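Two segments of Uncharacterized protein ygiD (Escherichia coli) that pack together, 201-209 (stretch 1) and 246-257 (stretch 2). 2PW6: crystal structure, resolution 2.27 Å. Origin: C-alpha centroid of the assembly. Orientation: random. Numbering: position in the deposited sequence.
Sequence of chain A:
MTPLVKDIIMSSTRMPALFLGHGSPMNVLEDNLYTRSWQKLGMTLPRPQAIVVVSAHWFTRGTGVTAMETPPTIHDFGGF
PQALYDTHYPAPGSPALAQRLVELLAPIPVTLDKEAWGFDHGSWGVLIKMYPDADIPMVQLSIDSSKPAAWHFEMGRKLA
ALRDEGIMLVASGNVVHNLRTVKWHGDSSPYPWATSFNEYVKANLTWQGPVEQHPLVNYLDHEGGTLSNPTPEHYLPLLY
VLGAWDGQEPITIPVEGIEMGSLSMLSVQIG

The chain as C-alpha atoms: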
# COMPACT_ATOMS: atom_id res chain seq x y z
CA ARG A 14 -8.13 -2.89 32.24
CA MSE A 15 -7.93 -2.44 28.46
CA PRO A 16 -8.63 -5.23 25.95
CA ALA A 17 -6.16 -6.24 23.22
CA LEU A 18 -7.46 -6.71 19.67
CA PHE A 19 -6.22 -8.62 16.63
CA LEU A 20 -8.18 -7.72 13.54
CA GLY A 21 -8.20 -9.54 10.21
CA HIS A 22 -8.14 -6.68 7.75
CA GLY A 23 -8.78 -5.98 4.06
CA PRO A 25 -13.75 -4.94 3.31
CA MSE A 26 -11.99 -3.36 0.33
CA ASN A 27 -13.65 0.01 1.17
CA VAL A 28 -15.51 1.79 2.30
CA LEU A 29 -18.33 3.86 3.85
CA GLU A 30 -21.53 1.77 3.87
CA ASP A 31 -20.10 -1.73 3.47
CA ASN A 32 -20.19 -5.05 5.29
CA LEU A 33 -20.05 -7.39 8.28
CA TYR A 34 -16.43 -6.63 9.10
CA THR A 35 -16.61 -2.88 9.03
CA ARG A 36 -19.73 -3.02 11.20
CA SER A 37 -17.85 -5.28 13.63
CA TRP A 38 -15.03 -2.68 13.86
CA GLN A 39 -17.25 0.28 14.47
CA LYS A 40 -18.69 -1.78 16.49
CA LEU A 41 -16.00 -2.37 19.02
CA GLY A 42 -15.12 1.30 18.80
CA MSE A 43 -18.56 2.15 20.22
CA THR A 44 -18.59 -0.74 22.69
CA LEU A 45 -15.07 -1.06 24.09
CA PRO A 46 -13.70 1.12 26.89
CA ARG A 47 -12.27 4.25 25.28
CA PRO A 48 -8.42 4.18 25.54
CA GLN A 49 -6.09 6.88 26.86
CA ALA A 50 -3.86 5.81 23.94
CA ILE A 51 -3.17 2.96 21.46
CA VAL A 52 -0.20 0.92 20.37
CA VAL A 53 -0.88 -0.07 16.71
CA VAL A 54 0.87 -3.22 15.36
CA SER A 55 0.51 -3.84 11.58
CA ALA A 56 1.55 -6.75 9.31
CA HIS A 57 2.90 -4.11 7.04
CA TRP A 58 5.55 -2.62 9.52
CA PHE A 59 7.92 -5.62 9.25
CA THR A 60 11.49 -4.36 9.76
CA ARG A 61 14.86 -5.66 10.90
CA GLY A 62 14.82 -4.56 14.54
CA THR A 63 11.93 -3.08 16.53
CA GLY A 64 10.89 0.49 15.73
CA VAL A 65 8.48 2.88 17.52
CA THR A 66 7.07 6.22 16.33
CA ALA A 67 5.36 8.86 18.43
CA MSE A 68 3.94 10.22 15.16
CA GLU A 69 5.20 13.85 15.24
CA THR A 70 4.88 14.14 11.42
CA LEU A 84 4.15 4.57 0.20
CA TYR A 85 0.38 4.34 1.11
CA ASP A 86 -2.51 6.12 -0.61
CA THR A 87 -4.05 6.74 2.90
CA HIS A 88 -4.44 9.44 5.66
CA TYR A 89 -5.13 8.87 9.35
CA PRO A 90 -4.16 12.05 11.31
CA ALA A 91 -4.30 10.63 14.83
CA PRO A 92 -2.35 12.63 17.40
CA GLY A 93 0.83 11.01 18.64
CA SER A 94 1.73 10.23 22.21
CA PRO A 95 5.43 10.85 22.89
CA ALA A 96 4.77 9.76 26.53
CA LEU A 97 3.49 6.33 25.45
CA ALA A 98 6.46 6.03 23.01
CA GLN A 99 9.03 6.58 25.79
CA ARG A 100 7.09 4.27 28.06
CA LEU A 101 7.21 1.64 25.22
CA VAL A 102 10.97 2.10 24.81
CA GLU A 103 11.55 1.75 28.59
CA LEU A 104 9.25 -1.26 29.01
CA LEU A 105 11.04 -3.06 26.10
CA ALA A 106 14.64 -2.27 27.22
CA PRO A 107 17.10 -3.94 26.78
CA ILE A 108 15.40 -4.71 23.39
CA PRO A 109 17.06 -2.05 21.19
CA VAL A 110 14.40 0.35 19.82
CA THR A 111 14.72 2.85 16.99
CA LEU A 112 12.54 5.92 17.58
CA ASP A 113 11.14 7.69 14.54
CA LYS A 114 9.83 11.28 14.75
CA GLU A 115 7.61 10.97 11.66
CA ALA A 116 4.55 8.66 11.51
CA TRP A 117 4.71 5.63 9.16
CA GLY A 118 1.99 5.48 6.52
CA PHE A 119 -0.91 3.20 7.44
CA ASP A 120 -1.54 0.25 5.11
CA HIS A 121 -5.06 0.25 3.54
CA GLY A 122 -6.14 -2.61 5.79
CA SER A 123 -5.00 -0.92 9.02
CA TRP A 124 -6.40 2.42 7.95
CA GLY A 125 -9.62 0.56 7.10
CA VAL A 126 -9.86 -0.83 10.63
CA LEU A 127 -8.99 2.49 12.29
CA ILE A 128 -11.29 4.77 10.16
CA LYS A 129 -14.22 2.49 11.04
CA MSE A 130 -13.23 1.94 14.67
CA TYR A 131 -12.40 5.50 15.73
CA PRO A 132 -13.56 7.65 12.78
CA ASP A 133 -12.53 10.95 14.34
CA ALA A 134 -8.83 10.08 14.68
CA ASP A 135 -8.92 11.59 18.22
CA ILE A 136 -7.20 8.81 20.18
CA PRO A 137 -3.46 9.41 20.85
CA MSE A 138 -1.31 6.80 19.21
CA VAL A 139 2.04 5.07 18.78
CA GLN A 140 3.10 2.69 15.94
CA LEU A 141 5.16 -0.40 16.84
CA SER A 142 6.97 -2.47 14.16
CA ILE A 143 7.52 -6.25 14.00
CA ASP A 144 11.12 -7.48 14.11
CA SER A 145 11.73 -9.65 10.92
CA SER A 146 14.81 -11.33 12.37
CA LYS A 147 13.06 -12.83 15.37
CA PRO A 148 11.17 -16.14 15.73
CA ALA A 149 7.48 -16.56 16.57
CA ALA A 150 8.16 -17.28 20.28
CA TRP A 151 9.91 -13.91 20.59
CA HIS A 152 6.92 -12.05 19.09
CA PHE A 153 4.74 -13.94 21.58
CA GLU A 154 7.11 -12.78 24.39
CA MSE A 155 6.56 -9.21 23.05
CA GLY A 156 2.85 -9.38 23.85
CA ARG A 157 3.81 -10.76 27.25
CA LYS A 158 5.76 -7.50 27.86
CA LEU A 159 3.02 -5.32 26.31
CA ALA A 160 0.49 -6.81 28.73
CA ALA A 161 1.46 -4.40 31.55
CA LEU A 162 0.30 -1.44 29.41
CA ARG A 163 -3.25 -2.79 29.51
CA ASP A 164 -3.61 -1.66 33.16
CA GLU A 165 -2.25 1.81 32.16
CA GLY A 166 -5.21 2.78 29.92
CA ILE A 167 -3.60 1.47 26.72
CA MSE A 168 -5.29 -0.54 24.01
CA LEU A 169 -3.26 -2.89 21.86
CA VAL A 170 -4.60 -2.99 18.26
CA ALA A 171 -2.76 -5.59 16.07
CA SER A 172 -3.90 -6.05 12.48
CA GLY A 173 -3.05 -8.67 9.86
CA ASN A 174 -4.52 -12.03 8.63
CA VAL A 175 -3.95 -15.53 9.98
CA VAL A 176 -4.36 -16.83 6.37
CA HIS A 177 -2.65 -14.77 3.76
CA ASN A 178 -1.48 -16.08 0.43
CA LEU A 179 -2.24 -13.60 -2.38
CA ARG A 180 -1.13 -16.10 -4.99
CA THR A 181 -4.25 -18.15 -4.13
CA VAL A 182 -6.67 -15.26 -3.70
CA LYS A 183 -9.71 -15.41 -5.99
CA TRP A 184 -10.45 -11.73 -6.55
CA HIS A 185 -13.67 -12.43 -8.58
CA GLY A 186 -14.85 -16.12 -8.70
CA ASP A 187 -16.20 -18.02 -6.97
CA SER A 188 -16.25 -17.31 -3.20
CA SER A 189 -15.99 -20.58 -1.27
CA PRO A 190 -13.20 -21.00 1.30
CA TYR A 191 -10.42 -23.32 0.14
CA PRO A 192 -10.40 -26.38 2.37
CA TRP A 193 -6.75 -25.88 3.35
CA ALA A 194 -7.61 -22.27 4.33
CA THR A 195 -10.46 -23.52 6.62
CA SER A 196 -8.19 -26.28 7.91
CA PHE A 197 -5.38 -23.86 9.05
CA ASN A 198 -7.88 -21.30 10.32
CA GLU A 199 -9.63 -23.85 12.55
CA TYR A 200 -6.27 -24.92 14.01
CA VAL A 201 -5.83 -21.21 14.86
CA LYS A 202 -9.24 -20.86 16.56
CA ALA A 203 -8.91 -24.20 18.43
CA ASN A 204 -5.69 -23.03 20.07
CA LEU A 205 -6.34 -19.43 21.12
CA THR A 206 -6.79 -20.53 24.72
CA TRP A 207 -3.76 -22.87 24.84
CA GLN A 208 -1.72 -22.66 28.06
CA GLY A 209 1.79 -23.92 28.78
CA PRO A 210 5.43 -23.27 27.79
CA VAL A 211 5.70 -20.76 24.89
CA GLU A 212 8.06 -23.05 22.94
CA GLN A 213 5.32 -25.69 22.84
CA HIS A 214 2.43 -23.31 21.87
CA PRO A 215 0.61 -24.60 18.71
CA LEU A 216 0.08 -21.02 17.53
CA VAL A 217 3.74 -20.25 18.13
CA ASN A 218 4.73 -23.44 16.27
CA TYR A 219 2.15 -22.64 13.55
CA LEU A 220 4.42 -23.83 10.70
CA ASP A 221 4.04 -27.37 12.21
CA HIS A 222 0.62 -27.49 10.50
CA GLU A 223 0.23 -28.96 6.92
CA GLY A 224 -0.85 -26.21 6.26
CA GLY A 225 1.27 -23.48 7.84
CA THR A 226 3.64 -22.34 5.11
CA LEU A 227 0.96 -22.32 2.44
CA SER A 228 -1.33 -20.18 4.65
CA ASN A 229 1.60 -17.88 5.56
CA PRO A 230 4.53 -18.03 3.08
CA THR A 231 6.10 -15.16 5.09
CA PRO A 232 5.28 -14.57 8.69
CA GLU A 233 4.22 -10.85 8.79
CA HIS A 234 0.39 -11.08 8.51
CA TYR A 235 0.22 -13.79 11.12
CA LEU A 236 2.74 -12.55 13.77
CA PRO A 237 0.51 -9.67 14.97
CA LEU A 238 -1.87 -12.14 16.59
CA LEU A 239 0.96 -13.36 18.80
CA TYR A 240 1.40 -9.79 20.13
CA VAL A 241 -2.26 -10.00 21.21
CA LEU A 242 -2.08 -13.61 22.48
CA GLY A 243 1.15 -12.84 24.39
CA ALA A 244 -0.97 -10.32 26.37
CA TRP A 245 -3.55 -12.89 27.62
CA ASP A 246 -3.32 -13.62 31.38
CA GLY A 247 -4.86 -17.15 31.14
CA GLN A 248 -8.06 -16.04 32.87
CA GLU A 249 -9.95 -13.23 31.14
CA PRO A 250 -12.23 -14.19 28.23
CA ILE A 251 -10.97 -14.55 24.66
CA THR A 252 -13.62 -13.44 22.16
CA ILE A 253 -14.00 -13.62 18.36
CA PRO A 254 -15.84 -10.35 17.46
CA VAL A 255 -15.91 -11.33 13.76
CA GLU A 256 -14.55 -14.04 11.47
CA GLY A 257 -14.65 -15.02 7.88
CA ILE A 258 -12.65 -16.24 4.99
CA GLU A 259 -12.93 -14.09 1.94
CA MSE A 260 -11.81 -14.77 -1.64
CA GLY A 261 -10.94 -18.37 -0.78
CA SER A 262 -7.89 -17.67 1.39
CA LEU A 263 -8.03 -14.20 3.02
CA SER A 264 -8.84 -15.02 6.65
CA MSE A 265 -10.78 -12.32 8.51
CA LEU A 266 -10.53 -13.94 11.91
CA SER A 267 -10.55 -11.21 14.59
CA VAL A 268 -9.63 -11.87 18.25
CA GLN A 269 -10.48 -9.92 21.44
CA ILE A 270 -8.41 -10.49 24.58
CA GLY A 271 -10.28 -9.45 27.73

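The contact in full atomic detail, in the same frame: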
# COMPACT_ATOMS: atom_id res chain seq x y z
N VAL A 201 -6.03 -22.49 14.16
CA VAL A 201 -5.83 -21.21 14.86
C VAL A 201 -6.86 -21.05 15.99
O VAL A 201 -6.49 -21.03 17.16
CB VAL A 201 -5.76 -19.96 13.88
CG1 VAL A 201 -5.91 -18.65 14.64
CG2 VAL A 201 -4.44 -19.96 13.13
N LYS A 202 -8.14 -20.98 15.62
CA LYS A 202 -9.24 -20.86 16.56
C LYS A 202 -9.27 -21.88 17.70
O LYS A 202 -9.70 -21.55 18.82
CB LYS A 202 -10.57 -20.94 15.81
CG LYS A 202 -10.79 -19.82 14.81
CD LYS A 202 -12.01 -20.08 13.98
CE LYS A 202 -13.24 -20.38 14.82
NZ LYS A 202 -14.42 -20.47 13.93
N ALA A 203 -8.86 -23.12 17.42
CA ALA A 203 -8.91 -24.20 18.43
C ALA A 203 -7.77 -24.08 19.44
O ALA A 203 -7.69 -24.88 20.39
CB ALA A 203 -8.87 -25.58 17.76
N ASN A 204 -6.89 -23.11 19.25
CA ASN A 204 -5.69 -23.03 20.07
C ASN A 204 -5.43 -21.68 20.68
O ASN A 204 -4.37 -21.46 21.24
CB ASN A 204 -4.50 -23.51 19.28
CG ASN A 204 -4.49 -25.00 19.13
OD1 ASN A 204 -4.23 -25.73 20.09
ND2 ASN A 204 -4.77 -25.47 17.92
N LEU A 205 -6.41 -20.79 20.57
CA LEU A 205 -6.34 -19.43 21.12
C LEU A 205 -6.08 -19.47 22.62
O LEU A 205 -5.27 -18.70 23.14
CB LEU A 205 -7.62 -18.66 20.81
CG LEU A 205 -7.84 -18.38 19.32
CD1 LEU A 205 -9.13 -17.58 19.05
CD2 LEU A 205 -6.60 -17.68 18.73
N THR A 206 -6.75 -20.41 23.27
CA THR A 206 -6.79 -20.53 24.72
C THR A 206 -5.74 -21.51 25.26
O THR A 206 -5.79 -21.87 26.43
CB THR A 206 -8.19 -20.96 25.19
OG1 THR A 206 -8.53 -22.22 24.60
CG2 THR A 206 -9.25 -19.94 24.78
N TRP A 207 -4.81 -21.94 24.42
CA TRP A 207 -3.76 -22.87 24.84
C TRP A 207 -2.85 -22.28 25.93
O TRP A 207 -2.43 -21.12 25.84
CB TRP A 207 -2.89 -23.29 23.65
CG TRP A 207 -1.95 -24.43 23.96
CD1 TRP A 207 -2.21 -25.77 23.83
CD2 TRP A 207 -0.58 -24.34 24.45
NE1 TRP A 207 -1.11 -26.51 24.19
CE2 TRP A 207 -0.10 -25.66 24.58
CE3 TRP A 207 0.27 -23.27 24.79
CZ2 TRP A 207 1.21 -25.95 25.03
CZ3 TRP A 207 1.58 -23.56 25.23
CH2 TRP A 207 2.03 -24.88 25.34
N GLN A 208 -2.56 -23.09 26.94
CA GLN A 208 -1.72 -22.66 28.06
C GLN A 208 -0.57 -23.63 28.27
O GLN A 208 -0.76 -24.84 28.16
CB GLN A 208 -2.54 -22.56 29.33
CG GLN A 208 -3.83 -21.74 29.22
CD GLN A 208 -4.21 -21.10 30.53
OE1 GLN A 208 -3.42 -21.08 31.47
NE2 GLN A 208 -5.41 -20.56 30.60
N GLY A 209 0.62 -23.10 28.54
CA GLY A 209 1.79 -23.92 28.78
C GLY A 209 3.06 -23.19 28.36
O GLY A 209 3.02 -21.98 28.15
N ASP A 246 -3.77 -13.17 30.04
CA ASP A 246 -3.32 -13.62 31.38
C ASP A 246 -3.60 -15.11 31.72
O ASP A 246 -3.10 -15.63 32.75
CB ASP A 246 -3.86 -12.69 32.50
CG ASP A 246 -5.38 -12.69 32.59
OD1 ASP A 246 -6.03 -13.54 31.94
OD2 ASP A 246 -5.94 -11.83 33.32
N GLY A 247 -4.39 -15.79 30.87
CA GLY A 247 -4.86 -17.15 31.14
C GLY A 247 -6.27 -17.24 31.73
O GLY A 247 -6.84 -18.32 31.84
N GLN A 248 -6.85 -16.09 32.07
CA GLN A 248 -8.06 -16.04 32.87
C GLN A 248 -9.21 -15.30 32.19
O GLN A 248 -10.33 -15.82 32.09
CB GLN A 248 -7.76 -15.39 34.24
CG GLN A 248 -8.56 -15.99 35.39
CD GLN A 248 -8.28 -17.49 35.59
OE1 GLN A 248 -7.12 -17.94 35.56
NE2 GLN A 248 -9.34 -18.27 35.78
N GLU A 249 -8.95 -14.08 31.75
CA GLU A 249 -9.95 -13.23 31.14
C GLU A 249 -10.53 -13.95 29.91
O GLU A 249 -9.92 -14.89 29.39
CB GLU A 249 -9.32 -11.87 30.79
CG GLU A 249 -8.24 -11.92 29.68
CD GLU A 249 -7.11 -10.90 29.87
OE1 GLU A 249 -7.38 -9.71 30.12
OE2 GLU A 249 -5.93 -11.32 29.76
N PRO A 250 -11.73 -13.54 29.45
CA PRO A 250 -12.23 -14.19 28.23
C PRO A 250 -11.41 -13.86 26.98
O PRO A 250 -10.77 -12.81 26.91
CB PRO A 250 -13.66 -13.65 28.09
CG PRO A 250 -13.68 -12.38 28.92
CD PRO A 250 -12.69 -12.57 30.02
N ILE A 251 -11.42 -14.79 26.03
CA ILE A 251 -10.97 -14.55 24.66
C ILE A 251 -12.21 -14.68 23.77
O ILE A 251 -12.90 -15.69 23.80
CB ILE A 251 -9.88 -15.57 24.20
CG1 ILE A 251 -8.59 -15.39 25.00
CG2 ILE A 251 -9.60 -15.42 22.69
CD1 ILE A 251 -7.45 -16.31 24.56
N THR A 252 -12.45 -13.63 23.00
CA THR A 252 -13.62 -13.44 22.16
C THR A 252 -13.20 -13.46 20.69
O THR A 252 -12.03 -13.20 20.37
CB THR A 252 -14.23 -12.04 22.45
OG1 THR A 252 -14.50 -11.92 23.85
CG2 THR A 252 -15.51 -11.78 21.67
N ILE A 253 -14.16 -13.77 19.81
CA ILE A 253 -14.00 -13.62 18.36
C ILE A 253 -15.12 -12.72 17.86
O ILE A 253 -16.17 -13.20 17.47
CB ILE A 253 -13.98 -15.00 17.62
CG1 ILE A 253 -12.71 -15.78 17.97
CG2 ILE A 253 -14.09 -14.82 16.10
CD1 ILE A 253 -12.83 -17.28 17.78
N PRO A 254 -14.88 -11.39 17.86
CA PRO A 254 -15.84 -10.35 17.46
C PRO A 254 -16.33 -10.46 16.01
O PRO A 254 -17.39 -9.91 15.69
CB PRO A 254 -15.04 -9.05 17.62
CG PRO A 254 -13.65 -9.46 17.58
CD PRO A 254 -13.61 -10.78 18.26
N VAL A 255 -15.55 -11.13 15.16
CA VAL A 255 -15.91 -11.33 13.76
C VAL A 255 -14.94 -12.32 13.09
O VAL A 255 -13.81 -12.49 13.56
CB VAL A 255 -16.03 -9.97 13.01
CG1 VAL A 255 -14.67 -9.44 12.57
CG2 VAL A 255 -17.04 -10.05 11.85
N GLU A 256 -15.39 -13.05 12.09
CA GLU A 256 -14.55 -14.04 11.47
C GLU A 256 -15.12 -14.31 10.13
O GLU A 256 -16.19 -13.85 9.82
CB GLU A 256 -14.49 -15.31 12.29
CG GLU A 256 -15.59 -16.28 11.98
CD GLU A 256 -15.58 -17.47 12.87
OE1 GLU A 256 -14.91 -18.46 12.55
OE2 GLU A 256 -16.25 -17.42 13.91
N GLY A 257 -14.38 -15.02 9.30
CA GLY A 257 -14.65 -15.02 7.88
C GLY A 257 -13.46 -15.40 7.05
O GLY A 257 -12.36 -15.15 7.42

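The two stretches run antiparallel, though not residue for residue: the CA of Gly247 lies 7.1 Å from the CA of Gln208, Ile251 CA 7.3 Å from Thr206 CA, and Ile253 CA 8.8 Å from Lys202 CA. These separations leave room for side chains between the backbones, and no backbone-to-backbone hydrogen bond crosses the contact, which buries 357 Å² in total.

Stretch 2 opens with a loop fixed by Asp246, whose OD1 accepts hydrogen bonds from Gln248 N (2.7 Å) and Glu249 N (3.0 Å). Within it, the carbonyl O of Gly247 accepts a hydrogen bond from Gln208 NE2 at 2.9 Å; the N-H...O angle of 133° shows a bent approach. Gly247 has phi/psi of 97/-7, where a CB would be jammed against the preceding carbonyl O.

Ile251, in a strand, points toward stretch 1 and has the largest covered area, 68 Å². Its CD1 lies 3.5 Å from Leu205 O and 4.1 Å from Thr206 CG2, so it packs against the type I turn spanning Asn204 to Trp207. Two residues on, Ile253 CD1 meets Leu205 CD1 at 3.9 Å, an apolar contact, and Lys202 CE at 4.3 Å. Finally, Glu256 OE1 forms a salt bridge with Lys202 NZ, a very short 2.5 Å, pairing opposite charges at this end.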